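Local coordinates for integron gene cassette protein HFX_CASS2 (Uncultured bacterium, PDB 3FXH), which is of unknown function, being an all-helical protein encoded by a mobile integron gene cassette and assembled from two chains, at residues A[28-33]-A[77-82]. Numbering follows the deposited sequence.
Sequences TSAVHE and YYLADS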
ATOM      1  N   THR A  28       4.475   9.413   9.093  1.00 32.08           N
ATOM      2  CA  THR A  28       4.739   8.736   7.827  1.00 31.59           C
ATOM      3  C   THR A  28       5.197   7.274   8.008  1.00 35.44           C
ATOM      4  O   THR A  28       4.688   6.349   7.360  1.00 26.76           O
ATOM      5  CB  THR A  28       5.772   9.534   7.033  1.00 32.32           C
ATOM      6  OG1 THR A  28       5.203  10.804   6.714  1.00 38.66           O
ATOM      7  CG2 THR A  28       6.161   8.810   5.746  1.00 29.60           C
ATOM      8  N   SER A  29       6.171   7.075   8.886  1.00 32.78           N
ATOM      9  CA  SER A  29       6.659   5.741   9.185  1.00 30.91           C
ATOM     10  C   SER A  29       5.575   4.880   9.789  1.00 27.78           C
ATOM     11  O   SER A  29       5.538   3.673   9.545  1.00 30.13           O
ATOM     12  CB  SER A  29       7.850   5.816  10.144  1.00 33.86           C
ATOM     13  OG  SER A  29       8.945   6.410   9.479  1.00 37.85           O
ATOM     14  N   ALA A  30       4.714   5.490  10.602  1.00 25.78           N
ATOM     15  CA  ALA A  30       3.608   4.760  11.219  1.00 28.31           C
ATOM     16  C   ALA A  30       2.631   4.261  10.154  1.00 24.10           C
ATOM     17  O   ALA A  30       2.140   3.129  10.228  1.00 22.31           O
ATOM     18  CB  ALA A  30       2.885   5.642  12.233  1.00 29.93           C
ATOM     19  N   VAL A  31       2.362   5.110   9.164  1.00 21.29           N
ATOM     20  CA  VAL A  31       1.426   4.758   8.090  1.00 20.80           C
ATOM     21  C   VAL A  31       2.039   3.711   7.169  1.00 23.72           C
ATOM     22  O   VAL A  31       1.354   2.800   6.713  1.00 25.06           O
ATOM     23  CB  VAL A  31       0.946   6.014   7.275  1.00 24.44           C
ATOM     24  CG1 VAL A  31       0.176   5.585   6.028  1.00 24.68           C
ATOM     25  CG2 VAL A  31       0.071   6.908   8.135  1.00 25.87           C
ATOM     26  N   HIS A  32       3.337   3.817   6.907  1.00 26.34           N
ATOM     27  CA  HIS A  32       4.026   2.771   6.145  1.00 26.42           C
ATOM     28  C   HIS A  32       3.928   1.450   6.908  1.00 25.77           C
ATOM     29  O   HIS A  32       3.746   0.388   6.317  1.00 22.71           O
ATOM     30  CB  HIS A  32       5.501   3.139   5.891  1.00 24.63           C
ATOM     31  CG  HIS A  32       5.702   4.099   4.758  1.00 27.10           C
ATOM     32  ND1 HIS A  32       6.715   3.963   3.834  1.00 32.73           N
ATOM     33  CD2 HIS A  32       5.016   5.212   4.400  1.00 31.44           C
ATOM     34  CE1 HIS A  32       6.653   4.957   2.966  1.00 35.61           C
ATOM     35  NE2 HIS A  32       5.630   5.727   3.284  1.00 26.71           N
ATOM     36  N   GLU A  33       4.027   1.530   8.228  1.00 26.39           N
ATOM     37  CA  GLU A  33       3.881   0.359   9.077  1.00 26.90           C
ATOM     38  C   GLU A  33       2.482  -0.254   9.007  1.00 25.41           C
ATOM     39  O   GLU A  33       2.323  -1.478   8.997  1.00 23.69           O
ATOM     40  CB  GLU A  33       4.227   0.706  10.527  1.00 24.49           C
ATOM     41  CG  GLU A  33       3.704  -0.294  11.519  1.00 27.60           C
ATOM     42  CD  GLU A  33       4.398  -0.181  12.858  1.00 27.43           C
ATOM     43  OE1 GLU A  33       3.794   0.349  13.808  1.00 32.17           O
ATOM     44  OE2 GLU A  33       5.560  -0.620  12.951  1.00 32.99           O
ATOM     45  N   TYR A  77       5.636  -1.299  15.698  1.00 43.27           N
ATOM     46  CA  TYR A  77       6.661  -0.563  16.428  1.00 46.57           C
ATOM     47  C   TYR A  77       6.223   0.867  16.739  1.00 48.03           C
ATOM     48  O   TYR A  77       6.627   1.440  17.750  1.00 51.32           O
ATOM     49  CB  TYR A  77       7.988  -0.584  15.673  1.00 46.40           C
ATOM     50  CG  TYR A  77       8.554  -1.975  15.532  1.00 55.95           C
ATOM     51  CD1 TYR A  77       9.286  -2.554  16.560  1.00 55.56           C
ATOM     52  CD2 TYR A  77       8.339  -2.723  14.379  1.00 53.97           C
ATOM     53  CE1 TYR A  77       9.794  -3.830  16.442  1.00 61.45           C
ATOM     54  CE2 TYR A  77       8.850  -4.002  14.254  1.00 56.96           C
ATOM     55  CZ  TYR A  77       9.576  -4.548  15.289  1.00 62.35           C
ATOM     56  OH  TYR A  77      10.090  -5.816  15.171  1.00 70.23           O
ATOM     57  N   TYR A  78       5.392   1.435  15.874  1.00 40.25           N
ATOM     58  CA  TYR A  78       4.901   2.791  16.096  1.00 39.93           C
ATOM     59  C   TYR A  78       3.551   2.855  16.801  1.00 38.62           C
ATOM     60  O   TYR A  78       3.323   3.735  17.629  1.00 49.49           O
ATOM     61  CB  TYR A  78       4.821   3.558  14.775  1.00 34.62           C
ATOM     62  CG  TYR A  78       6.174   3.860  14.187  1.00 39.20           C
ATOM     63  CD1 TYR A  78       6.785   2.966  13.318  1.00 32.59           C
ATOM     64  CD2 TYR A  78       6.847   5.034  14.504  1.00 37.92           C
ATOM     65  CE1 TYR A  78       8.028   3.229  12.781  1.00 31.74           C
ATOM     66  CE2 TYR A  78       8.094   5.307  13.968  1.00 40.54           C
ATOM     67  CZ  TYR A  78       8.677   4.400  13.108  1.00 39.77           C
ATOM     68  OH  TYR A  78       9.909   4.659  12.561  1.00 47.80           O
ATOM     69  N   LEU A  79       2.652   1.927  16.474  1.00 39.22           N
ATOM     70  CA  LEU A  79       1.247   2.084  16.848  1.00 34.03           C
ATOM     71  C   LEU A  79       0.783   1.238  18.041  1.00 41.06           C
ATOM     72  O   LEU A  79      -0.378   1.322  18.445  1.00 41.64           O
ATOM     73  CB  LEU A  79       0.349   1.861  15.632  1.00 31.19           C
ATOM     74  CG  LEU A  79       0.677   2.885  14.536  1.00 35.99           C
ATOM     75  CD1 LEU A  79       0.262   2.395  13.173  1.00 39.75           C
ATOM     76  CD2 LEU A  79       0.053   4.241  14.849  1.00 38.74           C
ATOM     77  N   ALA A  80       1.688   0.439  18.600  1.00 38.46           N
ATOM     78  CA  ALA A  80       1.395  -0.305  19.825  1.00 47.10           C
ATOM     79  C   ALA A  80       1.598   0.601  21.038  1.00 45.11           C
ATOM     80  O   ALA A  80       2.679   1.139  21.236  1.00 47.21           O
ATOM     81  CB  ALA A  80       2.286  -1.540  19.929  1.00 46.49           C
ATOM     82  N   ASP A  81       0.561   0.772  21.848  1.00 56.53           N
ATOM     83  CA  ASP A  81       0.659   1.669  23.001  1.00 67.74           C
ATOM     84  C   ASP A  81       1.672   1.187  24.040  1.00 69.71           C
ATOM     85  O   ASP A  81       2.017   1.926  24.961  1.00 73.75           O
ATOM     86  CB  ASP A  81      -0.708   1.908  23.643  1.00 73.82           C
ATOM     87  CG  ASP A  81      -1.354   0.633  24.137  1.00 83.44           C
ATOM     88  OD1 ASP A  81      -0.710  -0.435  24.049  1.00 86.43           O
ATOM     89  OD2 ASP A  81      -2.508   0.701  24.613  1.00 87.28           O
ATOM     90  N   SER A  82       2.151  -0.045  23.882  1.00 67.82           N
ATOM     91  CA  SER A  82       3.175  -0.592  24.770  1.00 67.78           C
ATOM     92  C   SER A  82       4.560  -0.445  24.148  1.00 62.67           C
ATOM     93  O   SER A  82       5.563  -0.869  24.725  1.00 61.10           O
ATOM     94  CB  SER A  82       2.900  -2.065  25.082  1.00 75.25           C
ATOM     95  OG  SER A  82       3.303  -2.898  24.006  1.00 78.26           O
TER
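Glu33 turns its carboxylate onto three successive backbone N-H groups of Tyr77, Tyr78 and Leu79, tying helix 24-43 to the loop between helices 62-69 and 88-102 in this all-helical fold. The two oxygens divide the work. OE2 of Glu33 accepts from Tyr77 N at 2.8 Å, a bent bond (137° at the hydrogen). OE1 of Glu33 accepts from Tyr78 N, also at 2.8 Å but straighter (153°). Both donors approach on the syn side, somewhat out of the carboxylate plane. Leu79 N adds a weak third bond to Glu33 OE1 at 3.3 Å. The Glu33 chain reaches the loop because CG lies anti to the backbone N (chi1 162°) and the chain stays extended beyond it. With an alanine at Glu33, the N-H groups of Tyr77 and Tyr78 would probably lose their acceptor, and Leu79 its weak one, leaving the loop freer to shift from the helix.

Nearer the start of the helix, the Tyr78 ring lies alongside the helix backbone, one face over Ser29 C and Ala30 N, both displaced toward the rim. Its hydroxyl end meets Ser29, with CB of Ser29 3.4 Å from OH of Tyr78. Beside the polar grip, Ala30 CB packs as an apolar neighbour 3.8 Å from Tyr78 CB. The CD1 methyl of Leu79 makes van der Waals contact with the helix carbonyl oxygen Ala30 O at 3.6 Å.

In the next shell, His26 packs edge-to-face with Tyr78. The carboxylate is held from the helix side too, its negative charge probably stabilised, by a salt bridge from Arg36 NH2 to Glu33 OE2.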